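KLLA0E02245p (Kluyveromyces lactis, PDB 4GPS) removes NAD and methylguanosine caps from RNA 5' ends and degrades RNA as a metal-dependent 5'-3' exoribonuclease. Local coordinates at residues L62-F67 and F377-Q382; Q165-T170 and I264-L269; E280-N285 and T292-S297; R309-M314 and H351-S356. All blocks are in the same frame, centred on the assembly; numbering follows the deposited sequence.

Contact 1. Residues L62-F67 and F377-Q382; sequences LSCKKF and FQHIFQ
Cys-64 and Phe-67, the two ends of a type I beta turn that follows strand 60-63, meet His-379 on helix 370-393. Phe-67 sets its CB over one face of the imidazole as a CH-pi contact, 3.5 Å from the centroid of the His-379 ring and 18° off the normal. Its own ring then leads away, to meet Trp-376 edge-to-face. Cys-64 comes to the rim instead: its CB lies 4.1 Å from His-379 NE2, near the ring plane, and its SG is also at the edge. That sulfur packs against Ile-380 CG2 at 4.3 Å, one residue further along the helix. The imidazole reaches the turn because its CG is anti to the residue's own backbone nitrogen (chi1 -175°). The contact thus joins the N-terminal strand end to the long helix, away from the metal and substrate sites. In the plane of the imidazole, water 1 bonds His-379 NE2 at 3.0 Å and donates to Ser-63 O, also at 3.0 Å.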
loop_
_atom_site.group_PDB
_atom_site.type_symbol
_atom_site.label_atom_id
_atom_site.label_comp_id
_atom_site.label_asym_id
_atom_site.label_seq_id
_atom_site.Cartn_x
_atom_site.Cartn_y
_atom_site.Cartn_z
ATOM N N LEU A 62 -16.158 -19.701 4.384
ATOM C CA LEU A 62 -15.007 -20.539 4.113
ATOM C C LEU A 62 -13.836 -20.181 5.004
ATOM O O LEU A 62 -13.399 -19.028 5.040
ATOM C CB LEU A 62 -14.597 -20.340 2.661
ATOM C CG LEU A 62 -14.122 -21.531 1.836
ATOM C CD1 LEU A 62 -13.762 -21.026 0.451
ATOM C CD2 LEU A 62 -12.936 -22.196 2.478
ATOM N N SER A 63 -13.334 -21.163 5.742
ATOM C CA SER A 63 -12.186 -20.926 6.594
ATOM C C SER A 63 -10.944 -20.890 5.684
ATOM O O SER A 63 -10.820 -21.690 4.748
ATOM C CB SER A 63 -12.048 -22.054 7.604
ATOM O OG SER A 63 -10.708 -22.139 8.056
ATOM N N CYS A 64 -10.040 -19.954 5.952
ATOM C CA CYS A 64 -8.824 -19.824 5.168
ATOM C C CYS A 64 -7.648 -19.841 6.103
ATOM O O CYS A 64 -6.530 -19.527 5.676
ATOM C CB CYS A 64 -8.809 -18.499 4.395
ATOM S SG CYS A 64 -10.054 -18.371 3.106
ATOM N N LYS A 65 -7.890 -20.202 7.371
ATOM C CA LYS A 65 -6.832 -20.234 8.387
ATOM C C LYS A 65 -5.731 -21.259 8.146
ATOM O O LYS A 65 -4.621 -21.126 8.671
ATOM C CB LYS A 65 -7.394 -20.475 9.792
ATOM C CG LYS A 65 -6.363 -20.154 10.902
ATOM C CD LYS A 65 -6.878 -20.448 12.327
ATOM C CE LYS A 65 -8.205 -19.724 12.646
ATOM N NZ LYS A 65 -8.773 -19.993 14.005
ATOM N N LYS A 66 -6.025 -22.282 7.363
ATOM C CA LYS A 66 -5.022 -23.283 7.105
ATOM C C LYS A 66 -4.384 -23.091 5.745
ATOM O O LYS A 66 -4.013 -24.050 5.084
ATOM C CB LYS A 66 -5.642 -24.674 7.245
ATOM C CG LYS A 66 -6.011 -25.004 8.700
ATOM C CD LYS A 66 -6.336 -26.478 8.929
ATOM C CE LYS A 66 -7.654 -26.866 8.273
ATOM N NZ LYS A 66 -7.676 -26.624 6.788
ATOM N N PHE A 67 -4.265 -21.836 5.338
ATOM C CA PHE A 67 -3.667 -21.487 4.061
ATOM C C PHE A 67 -2.208 -21.936 4.040
ATOM O O PHE A 67 -1.476 -21.792 5.016
ATOM C CB PHE A 67 -3.770 -19.968 3.814
ATOM C CG PHE A 67 -2.877 -19.139 4.687
ATOM C CD1 PHE A 67 -1.610 -18.761 4.252
ATOM C CD2 PHE A 67 -3.284 -18.760 5.964
ATOM C CE1 PHE A 67 -0.755 -18.018 5.080
ATOM C CE2 PHE A 67 -2.438 -18.012 6.807
ATOM C CZ PHE A 67 -1.169 -17.642 6.359
ATOM N N PHE A 377 -1.111 -13.833 0.576
ATOM C CA PHE A 377 -1.463 -13.046 -0.591
ATOM C C PHE A 377 -1.879 -13.958 -1.760
ATOM O O PHE A 377 -2.948 -13.776 -2.347
ATOM C CB PHE A 377 -0.256 -12.191 -1.002
ATOM C CG PHE A 377 -0.456 -11.414 -2.264
ATOM C CD1 PHE A 377 0.486 -11.470 -3.276
ATOM C CD2 PHE A 377 -1.525 -10.527 -2.392
ATOM C CE1 PHE A 377 0.381 -10.632 -4.390
ATOM C CE2 PHE A 377 -1.643 -9.689 -3.495
ATOM C CZ PHE A 377 -0.686 -9.736 -4.491
ATOM N N GLN A 378 -1.003 -14.908 -2.092
ATOM C CA GLN A 378 -1.222 -15.885 -3.161
ATOM C C GLN A 378 -2.476 -16.684 -2.898
ATOM O O GLN A 378 -3.223 -16.980 -3.839
ATOM C CB GLN A 378 -0.050 -16.878 -3.244
ATOM C CG GLN A 378 1.215 -16.327 -3.926
ATOM C CD GLN A 378 0.965 -15.947 -5.389
ATOM O OE1 GLN A 378 0.284 -16.679 -6.116
ATOM N NE2 GLN A 378 1.523 -14.812 -5.825
ATOM N N HIS A 379 -2.698 -17.028 -1.623
ATOM C CA HIS A 379 -3.862 -17.827 -1.232
ATOM C C HIS A 379 -5.240 -17.179 -1.345
ATOM O O HIS A 379 -6.036 -17.641 -2.167
ATOM C CB HIS A 379 -3.712 -18.382 0.198
ATOM C CG HIS A 379 -4.828 -19.301 0.605
ATOM N ND1 HIS A 379 -4.896 -20.617 0.202
ATOM C CD2 HIS A 379 -5.939 -19.083 1.350
ATOM C CE1 HIS A 379 -5.998 -21.171 0.683
ATOM N NE2 HIS A 379 -6.647 -20.262 1.383
ATOM N N ILE A 380 -5.544 -16.142 -0.547
ATOM C CA ILE A 380 -6.894 -15.544 -0.600
ATOM C C ILE A 380 -7.222 -14.955 -1.918
ATOM O O ILE A 380 -8.395 -14.916 -2.262
ATOM C CB ILE A 380 -7.216 -14.375 0.410
ATOM C CG1 ILE A 380 -5.940 -13.835 0.988
ATOM C CG2 ILE A 380 -8.324 -14.776 1.397
ATOM C CD1 ILE A 380 -5.380 -12.825 0.093
ATOM N N PHE A 381 -6.239 -14.456 -2.664
ATOM C CA PHE A 381 -6.660 -13.927 -3.945
ATOM C C PHE A 381 -7.189 -15.011 -4.875
ATOM O O PHE A 381 -8.142 -14.777 -5.600
ATOM C CB PHE A 381 -5.577 -13.060 -4.583
ATOM C CG PHE A 381 -5.663 -11.630 -4.157
ATOM C CD1 PHE A 381 -6.554 -10.768 -4.773
ATOM C CD2 PHE A 381 -4.887 -11.152 -3.099
ATOM C CE1 PHE A 381 -6.669 -9.440 -4.346
ATOM C CE2 PHE A 381 -4.994 -9.852 -2.670
ATOM C CZ PHE A 381 -5.886 -8.983 -3.290
ATOM N N GLN A 382 -6.621 -16.210 -4.799
ATOM C CA GLN A 382 -7.082 -17.311 -5.626
ATOM C C GLN A 382 -8.433 -17.746 -5.068
ATOM O O GLN A 382 -9.383 -17.997 -5.808
ATOM C CB GLN A 382 -6.080 -18.472 -5.580
ATOM C CG GLN A 382 -6.407 -19.644 -6.513
ATOM C CD GLN A 382 -6.476 -19.227 -7.981
ATOM O OE1 GLN A 382 -5.822 -18.276 -8.389
ATOM N NE2 GLN A 382 -7.271 -19.947 -8.773
HETATM O O HOH W 1 -9.108 -21.650 2.339
#

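Contact 2. Residues Q165-T170 and I264-L269; sequences QRYEKT and IVHGSL
Tyr-167 of helix 156-167 reaches across to His-266 on strand 259-268, and these two side chains make the contact. Both extend from their backbones in the same way, with CG anti to the backbone N (chi1 -165° for Tyr-167 and -179° for His-266), which sends each ring out toward the other. The backbones can therefore stay well apart: even the nearest CA atoms, those of Tyr-167 and Ile-264, are separated by 9.6 Å. The two side chains cross at about a right angle, whereas their ring planes are inclined by 45°, an oblique aromatic pair with centroids 5.4 Å apart. On the phenol side the touching atom is Tyr-167 CE2, 3.6 Å from His-266 CD2, an oblique approach. The hydroxyl continues past it over a face of the imidazole, toward the rim, with Tyr-167 OH 3.8 Å from His-266 CG. On the tyrosine, Thr-170 CB lies over the centre of one ring face, placed there by the turn in which Thr-170 N bonds Tyr-167 O at 2.9 Å. This part of the chain packs on the strands, where Tyr-167 also touches Lys-87 and Val-89 of strand 86-95 and Leu-276 of strand 273-285, the two strands that pair with strand 259-268.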
loop_
_atom_site.group_PDB
_atom_site.type_symbol
_atom_site.label_atom_id
_atom_site.label_comp_id
_atom_site.label_asym_id
_atom_site.label_seq_id
_atom_site.Cartn_x
_atom_site.Cartn_y
_atom_site.Cartn_z
ATOM N N GLN A 165 -10.862 2.455 -17.495
ATOM C CA GLN A 165 -11.353 2.695 -18.840
ATOM C C GLN A 165 -10.190 2.949 -19.808
ATOM O O GLN A 165 -10.230 2.506 -20.942
ATOM C CB GLN A 165 -12.309 3.882 -18.801
ATOM C CG GLN A 165 -12.552 4.591 -20.111
ATOM C CD GLN A 165 -13.676 5.626 -19.989
ATOM O OE1 GLN A 165 -14.831 5.264 -19.706
ATOM N NE2 GLN A 165 -13.344 6.915 -20.186
ATOM N N ARG A 166 -9.148 3.644 -19.356
ATOM C CA ARG A 166 -8.015 3.950 -20.211
ATOM C C ARG A 166 -7.118 2.776 -20.485
ATOM O O ARG A 166 -6.401 2.772 -21.483
ATOM C CB ARG A 166 -7.114 4.996 -19.587
ATOM C CG ARG A 166 -7.459 6.406 -19.776
ATOM C CD ARG A 166 -6.361 7.188 -19.065
ATOM N NE ARG A 166 -5.435 7.855 -19.974
ATOM C CZ ARG A 166 -5.659 9.049 -20.520
ATOM N NH1 ARG A 166 -6.783 9.718 -20.252
ATOM N NH2 ARG A 166 -4.750 9.576 -21.328
ATOM N N TYR A 167 -7.112 1.808 -19.578
ATOM C CA TYR A 167 -6.233 0.653 -19.705
ATOM C C TYR A 167 -6.925 -0.656 -20.049
ATOM O O TYR A 167 -6.277 -1.658 -20.276
ATOM C CB TYR A 167 -5.483 0.466 -18.386
ATOM C CG TYR A 167 -4.290 -0.455 -18.471
ATOM C CD1 TYR A 167 -3.102 -0.019 -19.044
ATOM C CD2 TYR A 167 -4.357 -1.775 -18.009
ATOM C CE1 TYR A 167 -1.997 -0.871 -19.165
ATOM C CE2 TYR A 167 -3.245 -2.641 -18.115
ATOM C CZ TYR A 167 -2.074 -2.174 -18.696
ATOM O OH TYR A 167 -0.972 -2.992 -18.804
ATOM N N GLU A 168 -8.242 -0.657 -20.092
ATOM C CA GLU A 168 -8.966 -1.896 -20.314
ATOM C C GLU A 168 -8.597 -2.689 -21.551
ATOM O O GLU A 168 -8.508 -3.908 -21.508
ATOM C CB GLU A 168 -10.461 -1.610 -20.285
ATOM C CG GLU A 168 -11.187 -1.929 -21.528
ATOM C CD GLU A 168 -12.631 -1.679 -21.316
ATOM O OE1 GLU A 168 -13.256 -2.491 -20.587
ATOM O OE2 GLU A 168 -13.130 -0.658 -21.845
ATOM N N LYS A 169 -8.413 -1.987 -22.650
ATOM C CA LYS A 169 -8.037 -2.613 -23.891
ATOM C C LYS A 169 -6.729 -3.379 -23.748
ATOM O O LYS A 169 -6.487 -4.328 -24.474
ATOM C CB LYS A 169 -7.895 -1.548 -24.984
ATOM C CG LYS A 169 -9.154 -0.712 -25.141
ATOM C CD LYS A 169 -9.267 -0.058 -26.513
ATOM C CE LYS A 169 -10.029 -0.965 -27.478
ATOM N NZ LYS A 169 -11.302 -1.455 -26.853
ATOM N N THR A 170 -5.906 -2.970 -22.795
ATOM C CA THR A 170 -4.612 -3.574 -22.580
ATOM C C THR A 170 -4.606 -4.700 -21.541
ATOM O O THR A 170 -3.573 -5.320 -21.311
ATOM C CB THR A 170 -3.591 -2.503 -22.173
ATOM O OG1 THR A 170 -3.737 -1.361 -23.033
ATOM C CG2 THR A 170 -2.147 -3.042 -22.288
ATOM N N ILE A 264 -0.692 4.444 -11.579
ATOM C CA ILE A 264 -1.553 3.310 -11.811
ATOM C C ILE A 264 -0.624 2.195 -12.260
ATOM O O ILE A 264 0.018 2.324 -13.299
ATOM C CB ILE A 264 -2.599 3.597 -12.884
ATOM C CG1 ILE A 264 -3.784 4.392 -12.321
ATOM C CG2 ILE A 264 -3.269 2.294 -13.256
ATOM C CD1 ILE A 264 -3.506 5.610 -11.627
ATOM N N VAL A 265 -0.527 1.117 -11.473
ATOM C CA VAL A 265 0.370 0.017 -11.826
ATOM C C VAL A 265 -0.343 -1.298 -12.143
ATOM O O VAL A 265 -1.451 -1.553 -11.658
ATOM C CB VAL A 265 1.447 -0.231 -10.715
ATOM C CG1 VAL A 265 2.254 1.092 -10.413
ATOM C CG2 VAL A 265 0.794 -0.745 -9.486
ATOM N N HIS A 266 0.300 -2.121 -12.972
ATOM C CA HIS A 266 -0.247 -3.411 -13.366
ATOM C C HIS A 266 0.781 -4.490 -13.064
ATOM O O HIS A 266 1.986 -4.319 -13.274
ATOM C CB HIS A 266 -0.617 -3.402 -14.864
ATOM C CG HIS A 266 -1.218 -4.682 -15.364
ATOM N ND1 HIS A 266 -0.459 -5.752 -15.782
ATOM C CD2 HIS A 266 -2.510 -5.052 -15.537
ATOM C CE1 HIS A 266 -1.251 -6.726 -16.194
ATOM N NE2 HIS A 266 -2.502 -6.324 -16.057
ATOM N N GLY A 267 0.296 -5.614 -12.566
ATOM C CA GLY A 267 1.204 -6.671 -12.217
ATOM C C GLY A 267 0.503 -7.995 -12.198
ATOM O O GLY A 267 -0.720 -8.075 -12.096
ATOM N N SER A 268 1.302 -9.047 -12.279
ATOM C CA SER A 268 0.771 -10.395 -12.314
ATOM C C SER A 268 0.956 -11.025 -10.948
ATOM O O SER A 268 2.014 -10.898 -10.321
ATOM C CB SER A 268 1.509 -11.202 -13.387
ATOM O OG SER A 268 0.915 -12.461 -13.553
ATOM N N LEU A 269 -0.089 -11.686 -10.480
ATOM C CA LEU A 269 -0.047 -12.339 -9.197
ATOM C C LEU A 269 -0.047 -13.854 -9.409
ATOM O O LEU A 269 0.633 -14.602 -8.685
ATOM C CB LEU A 269 -1.261 -11.858 -8.385
ATOM C CG LEU A 269 -2.155 -12.548 -7.350
ATOM C CD1 LEU A 269 -1.643 -13.857 -6.842
ATOM C CD2 LEU A 269 -2.321 -11.587 -6.215
#

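Contact 3. Residues E280-N285 and T292-S297; sequences EMDSIN and TEIKSS
Asp-282 OD2 accepts the backbone N-H of Ile-294 at 2.9 Å, through the anti lone pair of OD2. With CG beside its own backbone N (chi1 -60°), Asp-282 carries the carboxylate to the neighbouring strand. One step along, Ser-283 grips Thr-292 twice: Thr-292 N donates to Ser-283 O at 2.9 Å, from above the carbonyl plane, and Ser-283 OG donates to Thr-292 O at 3.1 Å. Met-281 curls at chi2 and chi3 to bring CE within 3.9 Å of Glu-293 OE1. Water 2 joins the strands as well, accepting from Asp-282 N and lying 2.6 Å from Glu-293 OE1; water 3 links Asn-285 ND2 with Thr-292 OG1, whose hydroxyl also bonds Thr-290 O. Further out, Arg-182 forms a salt bridge with Glu-293 OE2, while Glu-243 touches Asp-282 and Ile-294 from helix 233-246. Asp-282, Glu-293 and Ile-294 bind the divalent metal together with Glu-243, and Glu-280 and Lys-295 probably contact substrate. Asp-282 on one hairpin strand and Glu-293, Ile-294 and Lys-295 on the next match the D...E-X-K signature of the PD-(D/E)XK nucleases, to which the DXO family belongs.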
loop_
_atom_site.group_PDB
_atom_site.type_symbol
_atom_site.label_atom_id
_atom_site.label_comp_id
_atom_site.label_asym_id
_atom_site.label_seq_id
_atom_site.Cartn_x
_atom_site.Cartn_y
_atom_site.Cartn_z
ATOM N N GLU A 280 -1.255 6.490 -4.410
ATOM C CA GLU A 280 -0.910 7.890 -4.336
ATOM C C GLU A 280 0.575 7.921 -3.983
ATOM O O GLU A 280 1.001 7.234 -3.037
ATOM C CB GLU A 280 -1.729 8.600 -3.255
ATOM C CG GLU A 280 -1.073 9.909 -2.796
ATOM C CD GLU A 280 -1.917 10.701 -1.806
ATOM O OE1 GLU A 280 -1.464 11.807 -1.409
ATOM O OE2 GLU A 280 -3.022 10.221 -1.439
ATOM N N MET A 281 1.353 8.683 -4.759
ATOM C CA MET A 281 2.790 8.836 -4.544
ATOM C C MET A 281 3.020 10.220 -3.974
ATOM O O MET A 281 2.537 11.209 -4.527
ATOM C CB MET A 281 3.551 8.713 -5.861
ATOM C CG MET A 281 3.204 7.446 -6.642
ATOM S SD MET A 281 3.894 5.862 -5.937
ATOM C CE MET A 281 2.600 5.413 -4.841
ATOM N N ASP A 282 3.756 10.290 -2.867
ATOM C CA ASP A 282 4.053 11.550 -2.221
ATOM C C ASP A 282 5.013 12.396 -3.002
ATOM O O ASP A 282 4.887 13.617 -3.026
ATOM C CB ASP A 282 4.681 11.337 -0.848
ATOM C CG ASP A 282 3.800 10.584 0.094
ATOM O OD1 ASP A 282 2.559 10.737 0.022
ATOM O OD2 ASP A 282 4.375 9.843 0.916
ATOM N N SER A 283 5.975 11.761 -3.658
ATOM C CA SER A 283 6.953 12.549 -4.379
ATOM C C SER A 283 7.879 11.724 -5.205
ATOM O O SER A 283 7.871 10.490 -5.135
ATOM C CB SER A 283 7.826 13.300 -3.380
ATOM O OG SER A 283 8.694 12.386 -2.690
ATOM N N ILE A 284 8.699 12.428 -5.983
ATOM C CA ILE A 284 9.734 11.787 -6.789
ATOM C C ILE A 284 11.064 12.364 -6.348
ATOM O O ILE A 284 11.163 13.558 -6.057
ATOM C CB ILE A 284 9.665 12.085 -8.289
ATOM C CG1 ILE A 284 8.367 11.558 -8.888
ATOM C CG2 ILE A 284 10.812 11.358 -8.992
ATOM C CD1 ILE A 284 7.189 12.488 -8.709
ATOM N N ASN A 285 12.067 11.498 -6.259
ATOM C CA ASN A 285 13.422 11.917 -5.939
ATOM C C ASN A 285 13.969 12.267 -7.339
ATOM O O ASN A 285 14.239 11.366 -8.163
ATOM C CB ASN A 285 14.216 10.754 -5.345
ATOM C CG ASN A 285 15.650 11.126 -5.069
ATOM O OD1 ASN A 285 16.304 11.803 -5.878
ATOM N ND2 ASN A 285 16.156 10.690 -3.927
ATOM N N THR A 292 9.302 8.268 -4.067
ATOM C CA THR A 292 9.751 8.238 -2.674
ATOM C C THR A 292 8.531 8.473 -1.752
ATOM O O THR A 292 7.907 9.539 -1.773
ATOM C CB THR A 292 10.826 9.328 -2.468
ATOM O OG1 THR A 292 11.927 9.042 -3.344
ATOM C CG2 THR A 292 11.309 9.382 -0.984
ATOM N N GLU A 293 8.182 7.445 -0.981
ATOM C CA GLU A 293 7.039 7.478 -0.078
ATOM C C GLU A 293 7.560 7.873 1.305
ATOM O O GLU A 293 8.478 7.250 1.858
ATOM C CB GLU A 293 6.351 6.104 -0.053
ATOM C CG GLU A 293 6.166 5.528 -1.459
ATOM C CD GLU A 293 4.923 4.684 -1.612
ATOM O OE1 GLU A 293 3.848 5.147 -1.192
ATOM O OE2 GLU A 293 5.012 3.568 -2.161
ATOM N N ILE A 294 6.968 8.939 1.824
ATOM C CA ILE A 294 7.322 9.553 3.086
ATOM C C ILE A 294 6.499 9.029 4.273
ATOM O O ILE A 294 5.264 8.993 4.233
ATOM C CB ILE A 294 7.156 11.078 2.933
ATOM C CG1 ILE A 294 8.037 11.525 1.757
ATOM C CG2 ILE A 294 7.472 11.817 4.255
ATOM C CD1 ILE A 294 7.956 12.976 1.458
ATOM N N LYS A 295 7.204 8.605 5.316
ATOM C CA LYS A 295 6.565 8.080 6.527
ATOM C C LYS A 295 7.082 8.841 7.753
ATOM O O LYS A 295 8.284 9.143 7.867
ATOM C CB LYS A 295 6.853 6.573 6.696
ATOM C CG LYS A 295 6.226 5.678 5.646
ATOM C CD LYS A 295 4.699 5.668 5.755
ATOM C CE LYS A 295 4.089 4.783 4.719
ATOM N NZ LYS A 295 2.617 4.781 4.792
ATOM N N SER A 296 6.152 9.161 8.640
ATOM C CA SER A 296 6.447 9.849 9.886
ATOM C C SER A 296 6.489 8.771 10.976
ATOM O O SER A 296 5.577 7.962 11.081
ATOM C CB SER A 296 5.334 10.847 10.188
ATOM O OG SER A 296 5.538 11.475 11.434
ATOM N N SER A 297 7.535 8.749 11.795
ATOM C CA SER A 297 7.603 7.726 12.835
ATOM C C SER A 297 8.398 8.123 14.077
ATOM O O SER A 297 9.148 9.094 14.096
ATOM C CB SER A 297 8.233 6.458 12.241
ATOM O OG SER A 297 8.044 5.328 13.063
HETATM O O HOH W 2 3.604 7.781 -1.278
HETATM O O HOH W 3 14.659 8.735 -2.512
#

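Contact 4. Residues R309-M314 and H351-S356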
loop_
_atom_site.group_PDB
_atom_site.type_symbol
_atom_site.label_atom_id
_atom_site.label_comp_id
_atom_site.label_asym_id
_atom_site.label_seq_id
_atom_site.Cartn_x
_atom_site.Cartn_y
_atom_site.Cartn_z
ATOM N N ARG A 309 3.823 -4.206 12.804
ATOM C CA ARG A 309 2.710 -4.104 11.856
ATOM C C ARG A 309 2.978 -2.987 10.859
ATOM O O ARG A 309 2.751 -3.147 9.658
ATOM C CB ARG A 309 1.408 -3.767 12.578
ATOM C CG ARG A 309 0.478 -4.903 12.764
ATOM C CD ARG A 309 -0.450 -4.615 13.911
ATOM N NE ARG A 309 -0.945 -5.869 14.441
ATOM C CZ ARG A 309 -1.421 -6.039 15.663
ATOM N NH1 ARG A 309 -1.473 -5.021 16.522
ATOM N NH2 ARG A 309 -1.853 -7.238 16.013
ATOM N N LYS A 310 3.448 -1.853 11.367
ATOM C CA LYS A 310 3.737 -0.710 10.513
ATOM C C LYS A 310 4.869 -1.027 9.516
ATOM O O LYS A 310 4.751 -0.726 8.327
ATOM C CB LYS A 310 4.079 0.524 11.371
ATOM C CG LYS A 310 4.528 1.696 10.564
ATOM C CD LYS A 310 4.960 2.875 11.429
ATOM C CE LYS A 310 3.795 3.556 12.122
ATOM N NZ LYS A 310 4.311 4.709 12.925
ATOM N N LEU A 311 5.948 -1.638 10.000
ATOM C CA LEU A 311 7.074 -2.012 9.142
ATOM C C LEU A 311 6.607 -3.006 8.069
ATOM O O LEU A 311 6.924 -2.839 6.890
ATOM C CB LEU A 311 8.208 -2.616 9.974
ATOM C CG LEU A 311 8.884 -1.603 10.914
ATOM C CD1 LEU A 311 9.646 -2.351 11.969
ATOM C CD2 LEU A 311 9.815 -0.662 10.135
ATOM N N LEU A 312 5.819 -4.010 8.455
ATOM C CA LEU A 312 5.340 -4.978 7.471
ATOM C C LEU A 312 4.448 -4.290 6.436
ATOM O O LEU A 312 4.565 -4.528 5.237
ATOM C CB LEU A 312 4.568 -6.117 8.158
ATOM C CG LEU A 312 3.906 -7.170 7.256
ATOM C CD1 LEU A 312 5.014 -7.914 6.478
ATOM C CD2 LEU A 312 3.022 -8.135 8.084
ATOM N N ARG A 313 3.574 -3.407 6.900
ATOM C CA ARG A 313 2.657 -2.712 6.016
ATOM C C ARG A 313 3.444 -1.866 5.020
ATOM O O ARG A 313 3.145 -1.825 3.830
ATOM C CB ARG A 313 1.709 -1.852 6.863
ATOM C CG ARG A 313 0.298 -1.765 6.313
ATOM C CD ARG A 313 -0.681 -1.084 7.270
ATOM N NE ARG A 313 -2.051 -1.316 6.805
ATOM C CZ ARG A 313 -2.555 -0.705 5.751
ATOM N NH1 ARG A 313 -1.810 0.164 5.108
ATOM N NH2 ARG A 313 -3.751 -1.008 5.292
ATOM N N MET A 314 4.484 -1.231 5.533
ATOM C CA MET A 314 5.382 -0.361 4.776
ATOM C C MET A 314 6.018 -1.205 3.647
ATOM O O MET A 314 6.058 -0.813 2.474
ATOM C CB MET A 314 6.464 0.119 5.744
ATOM C CG MET A 314 7.027 1.448 5.531
ATOM S SD MET A 314 8.044 1.953 6.964
ATOM C CE MET A 314 6.753 2.633 8.078
ATOM N N HIS A 351 15.001 -6.438 5.067
ATOM C CA HIS A 351 16.025 -6.942 5.965
ATOM C C HIS A 351 15.692 -6.561 7.412
ATOM O O HIS A 351 15.885 -7.367 8.304
ATOM C CB HIS A 351 17.417 -6.402 5.556
ATOM C CG HIS A 351 18.506 -6.734 6.536
ATOM N ND1 HIS A 351 18.941 -8.028 6.764
ATOM C CD2 HIS A 351 19.180 -5.950 7.416
ATOM C CE1 HIS A 351 19.826 -8.023 7.746
ATOM N NE2 HIS A 351 19.988 -6.777 8.160
ATOM N N LYS A 352 15.185 -5.350 7.651
ATOM C CA LYS A 352 14.843 -4.952 9.015
ATOM C C LYS A 352 13.768 -5.905 9.598
ATOM O O LYS A 352 13.813 -6.231 10.784
ATOM C CB LYS A 352 14.358 -3.482 9.031
ATOM C CG LYS A 352 14.281 -2.808 10.413
ATOM C CD LYS A 352 14.125 -1.291 10.251
ATOM C CE LYS A 352 14.152 -0.548 11.590
ATOM N NZ LYS A 352 15.416 -0.776 12.394
ATOM N N ILE A 353 12.830 -6.379 8.773
ATOM C CA ILE A 353 11.785 -7.278 9.285
ATOM C C ILE A 353 11.997 -8.776 9.071
ATOM O O ILE A 353 11.186 -9.575 9.543
ATOM C CB ILE A 353 10.351 -6.903 8.750
ATOM C CG1 ILE A 353 10.275 -7.066 7.238
ATOM C CG2 ILE A 353 10.016 -5.443 9.099
ATOM C CD1 ILE A 353 8.914 -6.696 6.701
ATOM N N ASN A 354 13.071 -9.169 8.378
ATOM C CA ASN A 354 13.345 -10.608 8.155
ATOM C C ASN A 354 14.840 -10.937 8.267
ATOM O O ASN A 354 15.620 -10.642 7.357
ATOM C CB ASN A 354 12.814 -11.049 6.782
ATOM C CG ASN A 354 12.904 -12.558 6.569
ATOM O OD1 ASN A 354 12.104 -13.337 7.102
ATOM N ND2 ASN A 354 13.879 -12.973 5.780
ATOM N N ASN A 355 15.233 -11.497 9.410
ATOM C CA ASN A 355 16.616 -11.896 9.680
ATOM C C ASN A 355 16.504 -13.129 10.527
ATOM O O ASN A 355 15.445 -13.403 11.100
ATOM C CB ASN A 355 17.456 -10.907 10.539
ATOM C CG ASN A 355 16.739 -9.618 10.866
ATOM O OD1 ASN A 355 16.467 -8.794 9.987
ATOM N ND2 ASN A 355 16.454 -9.419 12.148
ATOM N N SER A 356 17.628 -13.828 10.647
ATOM C CA SER A 356 17.710 -15.037 11.460
ATOM C C SER A 356 17.708 -14.634 12.941
ATOM O O SER A 356 17.574 -15.466 13.837
ATOM C CB SER A 356 18.974 -15.853 11.085
ATOM O OG SER A 356 20.022 -15.041 10.566
#
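Two helices of the nuclease fold, 305-319 and 346-353, pack here through an apolar contact in which Ile-353, the last helical residue of its segment, meets Leu-311 and Leu-312. The isoleucine divides its branches between the two leucines. Its methyl CG2 lies against Leu-311 CB at 3.5 Å, while the longer arm carries CD1 over the backbone of the next residue, 4.0 Å from Leu-312 CA. This split follows from chi1 of 64°, which puts CG1 between the backbone N and carbonyl carbon and CG2 beside the N. Leu-312 crosses Ile-353 at about a right angle; Leu-311 points its CB toward the shorter helix. At the margin, the aliphatic part of Lys-352 runs up to Leu-311, with its CD 4.4 Å from Leu-311 CD2. Phe-300 touches both Leu-311 and Lys-352, Met-190 of helix 182-190 packs on Leu-312, and Pro-370, at the start of helix 370-393, packs on Ile-353. On a different side of helix 305-319, Arg-313 forms a salt bridge with Asp-187, and its NH1 bonds a citrate probably taken up from the crystallisation liquor. The terminal methyls Leu-312 CD1 and Ile-353 CD1 approach to 4.1 Å.

Contact 3 holds three of the four metal-binding residues, Asp-282, Glu-293 and Ile-294, and the other contacts lie at graded distances from it. Contact 4 is the closest by centres, about 18 Å, and touches it: Lys-295 CG packs on Met-314 CE at 3.9 Å, strand 290-297 leading on to helix 305-319. Contact 2 shares no touching atoms with contact 3, its nearest atoms being about 7 Å away, but strands 259-268 and 273-285 are neighbours in the sheet. Contact 1 is farthest, about 31 Å between centres and across the centre of the chain. It nevertheless meets contact 2, where Gln-378 NE2 probably bonds Leu-269 O at 3.0 Å, tying helix 370-393 to the loop residue that follows strand 259-268.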